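Long-range contacts in putative thioesterase II (Thermobifida fusca, PDB 3BBJ), which probably hydrolyses acyl-CoA thioesters, as a member of the double-hotdog acyl-CoA thioesterases: residues P203-L208 and F247-D252; A215-L220 and S264-R269. All coordinates share one frame; numbering follows the deposited sequence.

Contact 1: P203-L208 and F247-D252; sequences PPIVSL and FDENVD
D248 OD2 is held by three donors: N250 ND2 at 2.9 Å, directed at the anti lone pair, A240 N of strand 233-243, and, more weakly, Q263 NE2 of the second subunit. The other oxygen, D248 OD1, forms a salt bridge with R225 of the second subunit and also takes L241 N. The D248 side chain points away from residues 203-208, whereas those of F247 and E249, the residues next to it, point toward that segment. Residues 205-208 of that segment form a short 3-10 turn, and P204 O closes it by accepting from both S207 N and S207 OG; the hydroxyl, 2.7 Å from P204 O, lies nearly along the C=O axis. The turn meets the strand through E249, whose extended chain, with CG anti to the backbone N, carries OE1 to 3.1 Å from I205 N. The N-H is directed well (162°), although it meets the carboxylate 54° out of its plane. As I205 opens the 3-10 turn, this end would be expected to favour a charged, buried carboxylate. In the hotdog fold of this C-terminal thioesterase domain, a strand is thus pinned to the loop following helix 191-198. I205 crosses E249 obliquely, and its CG2 lies 3.7 Å from E249 CB, while the I205 side chain also packs on L174, S237 and C239. V206 instead stands over one face of F247: V206 CB is 3.6 Å from the ring centroid, almost on the normal, which makes a CH-pi contact. V206 CG1 leans toward the far end of the ring, 3.6 Å from F247 CZ. F247 holds its CG in the crowded position between backbone N and carbonyl carbon (chi1 65°), which lays the ring beneath the valine.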
ATOM      1  N   PRO A 203      -2.901   5.373 -17.865  1.00 49.27           N
ATOM      2  CA  PRO A 203      -4.150   4.664 -18.184  1.00 48.27           C
ATOM      3  C   PRO A 203      -4.392   3.568 -17.168  1.00 48.38           C
ATOM      4  O   PRO A 203      -3.449   2.860 -16.795  1.00 49.88           O
ATOM      5  CB  PRO A 203      -3.886   4.058 -19.567  1.00 46.10           C
ATOM      6  CG  PRO A 203      -2.782   4.821 -20.138  1.00 47.56           C
ATOM      7  CD  PRO A 203      -1.945   5.321 -18.992  1.00 49.00           C
ATOM      8  N   PRO A 204      -5.620   3.471 -16.648  1.00 47.91           N
ATOM      9  CA  PRO A 204      -5.908   2.378 -15.731  1.00 47.69           C
ATOM     10  C   PRO A 204      -5.524   1.032 -16.352  1.00 47.82           C
ATOM     11  O   PRO A 204      -5.928   0.735 -17.476  1.00 47.90           O
ATOM     12  CB  PRO A 204      -7.410   2.511 -15.496  1.00 45.82           C
ATOM     13  CG  PRO A 204      -7.658   3.975 -15.639  1.00 47.26           C
ATOM     14  CD  PRO A 204      -6.763   4.388 -16.779  1.00 48.57           C
ATOM     15  N   ILE A 205      -4.729   0.253 -15.621  1.00 48.48           N
ATOM     16  CA  ILE A 205      -4.198  -1.025 -16.115  1.00 48.53           C
ATOM     17  C   ILE A 205      -5.308  -2.055 -16.453  1.00 47.76           C
ATOM     18  O   ILE A 205      -5.141  -2.938 -17.310  1.00 46.02           O
ATOM     19  CB  ILE A 205      -3.167  -1.609 -15.099  1.00 48.21           C
ATOM     20  CG1 ILE A 205      -2.302  -2.687 -15.759  1.00 45.75           C
ATOM     21  CG2 ILE A 205      -3.871  -2.107 -13.835  1.00 46.32           C
ATOM     22  CD1 ILE A 205      -1.456  -2.170 -16.891  1.00 42.96           C
ATOM     23  N   VAL A 206      -6.453  -1.902 -15.809  1.00 47.29           N
ATOM     24  CA  VAL A 206      -7.560  -2.806 -16.014  1.00 48.60           C
ATOM     25  C   VAL A 206      -8.113  -2.753 -17.436  1.00 49.94           C
ATOM     26  O   VAL A 206      -8.716  -3.716 -17.899  1.00 50.10           O
ATOM     27  CB  VAL A 206      -8.712  -2.538 -14.995  1.00 48.77           C
ATOM     28  CG1 VAL A 206      -9.365  -1.135 -15.210  1.00 48.36           C
ATOM     29  CG2 VAL A 206      -9.740  -3.633 -15.080  1.00 49.03           C
ATOM     30  N   SER A 207      -7.906  -1.631 -18.117  1.00 52.00           N
ATOM     31  CA  SER A 207      -8.392  -1.456 -19.466  1.00 52.88           C
ATOM     32  C   SER A 207      -7.795  -2.507 -20.391  1.00 54.28           C
ATOM     33  O   SER A 207      -8.411  -2.847 -21.385  1.00 55.42           O
ATOM     34  CB  SER A 207      -8.076  -0.047 -19.959  1.00 52.86           C
ATOM     35  OG  SER A 207      -6.683   0.159 -20.032  1.00 51.08           O
ATOM     36  N   LEU A 208      -6.611  -3.022 -20.052  1.00 54.29           N
ATOM     37  CA  LEU A 208      -5.940  -4.058 -20.847  1.00 55.20           C
ATOM     38  C   LEU A 208      -6.494  -5.468 -20.664  1.00 57.05           C
ATOM     39  O   LEU A 208      -6.082  -6.368 -21.381  1.00 58.94           O
ATOM     40  CB  LEU A 208      -4.461  -4.116 -20.479  1.00 54.31           C
ATOM     41  CG  LEU A 208      -3.632  -2.889 -20.812  1.00 52.78           C
ATOM     42  CD1 LEU A 208      -2.218  -3.127 -20.341  1.00 42.33           C
ATOM     43  CD2 LEU A 208      -3.694  -2.591 -22.307  1.00 49.27           C
ATOM     44  N   PHE A 247      -9.360  -4.959  -8.922  1.00 43.13           N
ATOM     45  CA  PHE A 247      -8.040  -5.099  -9.546  1.00 42.37           C
ATOM     46  C   PHE A 247      -6.988  -4.315  -8.769  1.00 42.63           C
ATOM     47  O   PHE A 247      -7.297  -3.338  -8.074  1.00 42.23           O
ATOM     48  CB  PHE A 247      -8.052  -4.668 -11.022  1.00 40.71           C
ATOM     49  CG  PHE A 247      -8.349  -3.214 -11.236  1.00 41.09           C
ATOM     50  CD1 PHE A 247      -9.661  -2.760 -11.287  1.00 36.27           C
ATOM     51  CD2 PHE A 247      -7.319  -2.300 -11.427  1.00 42.93           C
ATOM     52  CE1 PHE A 247      -9.943  -1.436 -11.468  1.00 39.81           C
ATOM     53  CE2 PHE A 247      -7.598  -0.948 -11.628  1.00 45.92           C
ATOM     54  CZ  PHE A 247      -8.908  -0.511 -11.644  1.00 46.39           C
ATOM     55  N   ASP A 248      -5.748  -4.780  -8.885  1.00 42.75           N
ATOM     56  CA  ASP A 248      -4.592  -4.079  -8.329  1.00 43.42           C
ATOM     57  C   ASP A 248      -3.812  -3.400  -9.471  1.00 44.19           C
ATOM     58  O   ASP A 248      -3.581  -4.007 -10.524  1.00 43.82           O
ATOM     59  CB  ASP A 248      -3.683  -5.033  -7.553  1.00 43.53           C
ATOM     60  CG  ASP A 248      -3.113  -6.153  -8.423  1.00 46.35           C
ATOM     61  OD1 ASP A 248      -3.909  -6.983  -8.905  1.00 47.62           O
ATOM     62  OD2 ASP A 248      -1.880  -6.220  -8.605  1.00 43.76           O
ATOM     63  N   GLU A 249      -3.431  -2.140  -9.268  1.00 44.12           N
ATOM     64  CA  GLU A 249      -2.576  -1.411 -10.223  1.00 43.94           C
ATOM     65  C   GLU A 249      -1.294  -1.022  -9.507  1.00 44.28           C
ATOM     66  O   GLU A 249      -1.294  -0.226  -8.583  1.00 46.06           O
ATOM     67  CB  GLU A 249      -3.299  -0.179 -10.761  1.00 43.24           C
ATOM     68  CG  GLU A 249      -2.523   0.680 -11.751  1.00 44.98           C
ATOM     69  CD  GLU A 249      -3.365   1.852 -12.306  1.00 48.28           C
ATOM     70  OE1 GLU A 249      -4.486   1.603 -12.833  1.00 48.94           O
ATOM     71  OE2 GLU A 249      -2.900   3.020 -12.229  1.00 48.87           O
ATOM     72  N   ASN A 250      -0.194  -1.574  -9.960  1.00 44.76           N
ATOM     73  CA  ASN A 250       1.094  -1.380  -9.319  1.00 45.26           C
ATOM     74  C   ASN A 250       1.953  -0.495 -10.203  1.00 45.47           C
ATOM     75  O   ASN A 250       2.309  -0.912 -11.294  1.00 43.99           O
ATOM     76  CB  ASN A 250       1.742  -2.741  -9.144  1.00 45.06           C
ATOM     77  CG  ASN A 250       0.772  -3.749  -8.584  1.00 49.29           C
ATOM     78  OD1 ASN A 250       0.197  -3.512  -7.542  1.00 56.92           O
ATOM     79  ND2 ASN A 250       0.549  -4.861  -9.295  1.00 52.24           N
ATOM     80  N   VAL A 251       2.292   0.710  -9.729  1.00 45.28           N
ATOM     81  CA  VAL A 251       3.076   1.650 -10.523  1.00 45.99           C
ATOM     82  C   VAL A 251       4.418   1.969  -9.846  1.00 46.09           C
ATOM     83  O   VAL A 251       4.471   2.384  -8.700  1.00 47.03           O
ATOM     84  CB  VAL A 251       2.263   2.971 -10.780  1.00 46.31           C
ATOM     85  CG1 VAL A 251       3.127   4.035 -11.463  1.00 46.98           C
ATOM     86  CG2 VAL A 251       0.993   2.691 -11.583  1.00 42.87           C
ATOM     87  N   ASP A 252       5.508   1.743 -10.559  1.00 47.30           N
ATOM     88  CA  ASP A 252       6.831   2.111 -10.069  1.00 46.90           C
ATOM     89  C   ASP A 252       7.354   3.226 -10.967  1.00 45.71           C
ATOM     90  O   ASP A 252       7.075   3.247 -12.174  1.00 44.25           O
ATOM     91  CB  ASP A 252       7.765   0.903 -10.051  1.00 48.56           C
ATOM     92  CG  ASP A 252       7.261  -0.205  -9.130  1.00 50.00           C
ATOM     93  OD1 ASP A 252       6.965   0.090  -7.960  1.00 54.16           O
ATOM     94  OD2 ASP A 252       7.129  -1.364  -9.576  1.00 59.54           O
TER

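Contact 2: A215-L220 and S264-R269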
ATOM      1  N   ALA A 215     -11.853   3.034 -13.151  1.00 48.43           N
ATOM      2  CA  ALA A 215     -12.568   2.677 -11.932  1.00 48.98           C
ATOM      3  C   ALA A 215     -12.243   3.712 -10.890  1.00 48.63           C
ATOM      4  O   ALA A 215     -11.130   4.235 -10.850  1.00 48.66           O
ATOM      5  CB  ALA A 215     -12.170   1.278 -11.428  1.00 50.36           C
ATOM      6  N   PRO A 216     -13.209   4.040 -10.041  1.00 50.02           N
ATOM      7  CA  PRO A 216     -12.734   4.914  -8.981  1.00 49.46           C
ATOM      8  C   PRO A 216     -11.803   4.150  -8.046  1.00 49.66           C
ATOM      9  O   PRO A 216     -12.041   2.960  -7.744  1.00 47.42           O
ATOM     10  CB  PRO A 216     -14.005   5.347  -8.240  1.00 50.22           C
ATOM     11  CG  PRO A 216     -15.157   4.693  -8.934  1.00 51.32           C
ATOM     12  CD  PRO A 216     -14.641   3.727  -9.949  1.00 50.58           C
ATOM     13  N   THR A 217     -10.727   4.828  -7.639  1.00 47.89           N
ATOM     14  CA  THR A 217      -9.775   4.267  -6.690  1.00 45.09           C
ATOM     15  C   THR A 217     -10.444   4.110  -5.354  1.00 43.98           C
ATOM     16  O   THR A 217     -11.193   4.976  -4.918  1.00 44.23           O
ATOM     17  CB  THR A 217      -8.546   5.165  -6.497  1.00 44.48           C
ATOM     18  OG1 THR A 217      -7.977   5.438  -7.771  1.00 37.62           O
ATOM     19  CG2 THR A 217      -7.503   4.483  -5.626  1.00 39.22           C
ATOM     20  N   VAL A 218     -10.175   2.979  -4.709  1.00 44.54           N
ATOM     21  CA  VAL A 218     -10.660   2.751  -3.369  1.00 43.00           C
ATOM     22  C   VAL A 218      -9.541   3.097  -2.388  1.00 43.21           C
ATOM     23  O   VAL A 218      -9.785   3.805  -1.408  1.00 43.87           O
ATOM     24  CB  VAL A 218     -11.155   1.323  -3.184  1.00 42.88           C
ATOM     25  CG1 VAL A 218     -11.415   1.071  -1.712  1.00 41.25           C
ATOM     26  CG2 VAL A 218     -12.410   1.104  -4.025  1.00 39.46           C
ATOM     27  N   GLU A 219      -8.322   2.609  -2.667  1.00 42.53           N
ATOM     28  CA  GLU A 219      -7.175   2.837  -1.800  1.00 40.09           C
ATOM     29  C   GLU A 219      -5.909   2.948  -2.627  1.00 40.21           C
ATOM     30  O   GLU A 219      -5.738   2.222  -3.570  1.00 41.26           O
ATOM     31  CB  GLU A 219      -7.049   1.688  -0.774  1.00 42.35           C
ATOM     32  CG  GLU A 219      -6.133   1.979   0.470  1.00 43.72           C
ATOM     33  CD  GLU A 219      -4.644   1.940   0.191  1.00 46.16           C
ATOM     34  OE1 GLU A 219      -4.188   1.140  -0.650  1.00 45.27           O
ATOM     35  OE2 GLU A 219      -3.911   2.714   0.845  1.00 51.07           O
ATOM     36  N   LEU A 220      -5.033   3.891  -2.287  1.00 41.52           N
ATOM     37  CA  LEU A 220      -3.701   3.976  -2.883  1.00 40.83           C
ATOM     38  C   LEU A 220      -2.722   4.307  -1.777  1.00 41.38           C
ATOM     39  O   LEU A 220      -2.943   5.243  -0.996  1.00 41.59           O
ATOM     40  CB  LEU A 220      -3.636   5.038  -3.998  1.00 41.92           C
ATOM     41  CG  LEU A 220      -2.301   5.290  -4.720  1.00 39.38           C
ATOM     42  CD1 LEU A 220      -2.503   6.020  -6.041  1.00 35.58           C
ATOM     43  CD2 LEU A 220      -1.314   6.068  -3.852  1.00 36.20           C
ATOM     44  N   SER A 264       4.073   2.408  -5.898  1.00 44.48           N
ATOM     45  CA  SER A 264       2.676   2.684  -5.653  1.00 44.94           C
ATOM     46  C   SER A 264       1.860   1.439  -5.947  1.00 44.94           C
ATOM     47  O   SER A 264       2.137   0.710  -6.882  1.00 46.49           O
ATOM     48  CB  SER A 264       2.212   3.828  -6.578  1.00 43.26           C
ATOM     49  OG  SER A 264       0.885   4.267  -6.298  1.00 43.61           O
ATOM     50  N   ARG A 265       0.886   1.172  -5.107  1.00 46.45           N
ATOM     51  CA  ARG A 265      -0.096   0.151  -5.403  1.00 47.64           C
ATOM     52  C   ARG A 265      -1.472   0.761  -5.055  1.00 44.73           C
ATOM     53  O   ARG A 265      -1.642   1.315  -3.963  1.00 42.75           O
ATOM     54  CB  ARG A 265       0.188  -1.183  -4.650  1.00 44.98           C
ATOM     55  CG  ARG A 265      -0.883  -2.292  -5.021  1.00 50.78           C
ATOM     56  CD  ARG A 265      -0.716  -3.736  -4.442  1.00 52.38           C
ATOM     57  NE  ARG A 265       0.600  -4.370  -4.677  1.00 59.55           N
ATOM     58  CZ  ARG A 265       1.342  -4.971  -3.735  1.00 68.43           C
ATOM     59  NH1 ARG A 265       0.907  -5.071  -2.476  1.00 63.84           N
ATOM     60  NH2 ARG A 265       2.529  -5.495  -4.050  1.00 69.28           N
ATOM     61  N   GLN A 266      -2.409   0.744  -6.001  1.00 43.75           N
ATOM     62  CA  GLN A 266      -3.812   1.092  -5.670  1.00 43.99           C
ATOM     63  C   GLN A 266      -4.728  -0.120  -5.885  1.00 44.66           C
ATOM     64  O   GLN A 266      -4.388  -1.041  -6.661  1.00 44.05           O
ATOM     65  CB  GLN A 266      -4.364   2.333  -6.411  1.00 41.58           C
ATOM     66  CG  GLN A 266      -4.510   2.246  -7.918  1.00 41.61           C
ATOM     67  CD  GLN A 266      -5.395   3.358  -8.501  1.00 44.30           C
ATOM     68  OE1 GLN A 266      -6.620   3.292  -8.432  1.00 50.11           O
ATOM     69  NE2 GLN A 266      -4.768   4.367  -9.116  1.00 46.02           N
ATOM     70  N   LEU A 267      -5.854  -0.114  -5.167  1.00 44.92           N
ATOM     71  CA  LEU A 267      -6.918  -1.114  -5.321  1.00 45.58           C
ATOM     72  C   LEU A 267      -8.217  -0.400  -5.686  1.00 45.68           C
ATOM     73  O   LEU A 267      -8.606   0.588  -5.053  1.00 46.60           O
ATOM     74  CB  LEU A 267      -7.134  -1.923  -4.030  1.00 43.99           C
ATOM     75  CG  LEU A 267      -7.950  -3.209  -4.194  1.00 45.87           C
ATOM     76  CD1 LEU A 267      -7.084  -4.306  -4.885  1.00 41.59           C
ATOM     77  CD2 LEU A 267      -8.525  -3.729  -2.879  1.00 44.54           C
ATOM     78  N   ALA A 268      -8.901  -0.902  -6.704  1.00 46.92           N
ATOM     79  CA  ALA A 268     -10.151  -0.285  -7.155  1.00 46.98           C
ATOM     80  C   ALA A 268     -11.119  -1.354  -7.645  1.00 48.70           C
ATOM     81  O   ALA A 268     -10.702  -2.442  -8.077  1.00 46.68           O
ATOM     82  CB  ALA A 268      -9.884   0.742  -8.248  1.00 45.56           C
ATOM     83  N   ARG A 269     -12.417  -1.051  -7.534  1.00 49.94           N
ATOM     84  CA  ARG A 269     -13.438  -1.933  -8.052  1.00 50.02           C
ATOM     85  C   ARG A 269     -14.233  -1.307  -9.190  1.00 53.22           C
ATOM     86  O   ARG A 269     -14.908  -0.268  -9.026  1.00 50.73           O
ATOM     87  CB  ARG A 269     -14.422  -2.392  -6.999  1.00 49.70           C
ATOM     88  CG  ARG A 269     -15.166  -3.644  -7.504  1.00 49.52           C
ATOM     89  CD  ARG A 269     -16.310  -4.045  -6.632  1.00 54.69           C
ATOM     90  NE  ARG A 269     -16.784  -5.367  -7.039  1.00 68.70           N
ATOM     91  CZ  ARG A 269     -18.032  -5.817  -6.896  1.00 69.05           C
ATOM     92  NH1 ARG A 269     -18.993  -5.045  -6.389  1.00 71.07           N
ATOM     93  NH2 ARG A 269     -18.326  -7.045  -7.305  1.00 66.90           N
TER
HETATM   94  O   HOH W   1     -13.961   1.366  -7.054  1.00 40.84           O
HETATM   95  O   HOH W   2      -1.837   0.011  -1.786  1.00 38.06           O
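T217 and Q266 cross at about a right angle, and their polar ends meet at the crossing. T217 holds OG1 beside its backbone N and anti to the carbonyl carbon, and from there T217 OG1 donates to Q266 OE1 at 2.6 Å, approaching 37° out of the carbonyl plane. Q266 starts from the crowded first torsion (chi1 65°) and then extends, so its amide reaches the threonine across its end, with OE1 at T217 OG1 and CG2. At the other amide end, Q266 NE2 donates to D200, which fixes the flip of the group. L220 crosses Q266 obliquely on the same face of the sheet, with L220 CB 3.7 Å from Q266 CB, and L220 CG rests 3.7 Å from S264 OG. E219 and L267 occupy the opposite face, where E219 packs on H223 and L267 on S60 of the second subunit. Behind these side chains the backbone forms a classic beta bulge: L267 O accepts from V218 N (2.9 Å) and from E219 N (3.1 Å), both in the carbonyl plane, and L267 N returns a bond to E219 O at 2.8 Å. The chain turns its corner at V218, where psi of -47° departs from extended strand values. Strand 217-224 is bonded on its other side to F65 and Y63, so this pairing lies where the N- and C-terminal hotdog halves join. Beyond the bulge, A215 CB meets A268 CB at 4.0 Å, and one water links P216 O to R269 N. On the E219 side, a second water links E219 OE1 to R265 O, while E219 OE2 bonds to the T221 hydroxyl. The T217-Q266-D200 hydrogen-bond relay resembles the Asp-Gln-Thr triad of TesB-type thioesterases that orients a nucleophilic water, so a similar role is plausible, the amide, hydrogen-bonded at both ends, probably passing polarisation from D200 toward T217.

Both contacts are buried, and each takes one of two neighbouring strands, 246-254 in contact 1 and 260-269 in contact 2, joined where F247 N meets A268 O at 3.0 Å and V251 O meets S264 N at 2.8 Å. Contact 2 is a strand-to-strand pairing and buries 468 Å², against 238 Å² for contact 1, where a 3-10 turn sits on a strand. The difference in chemistry follows: main-chain bonds dominate contact 2, whereas contact 1 relies on side chains, a carboxylate and an aromatic face. F247 serves both, since its CE1 lies 3.5 Å from A215 CB. Each contact also reaches the second subunit, through D248 in one and chiefly by packing in the other.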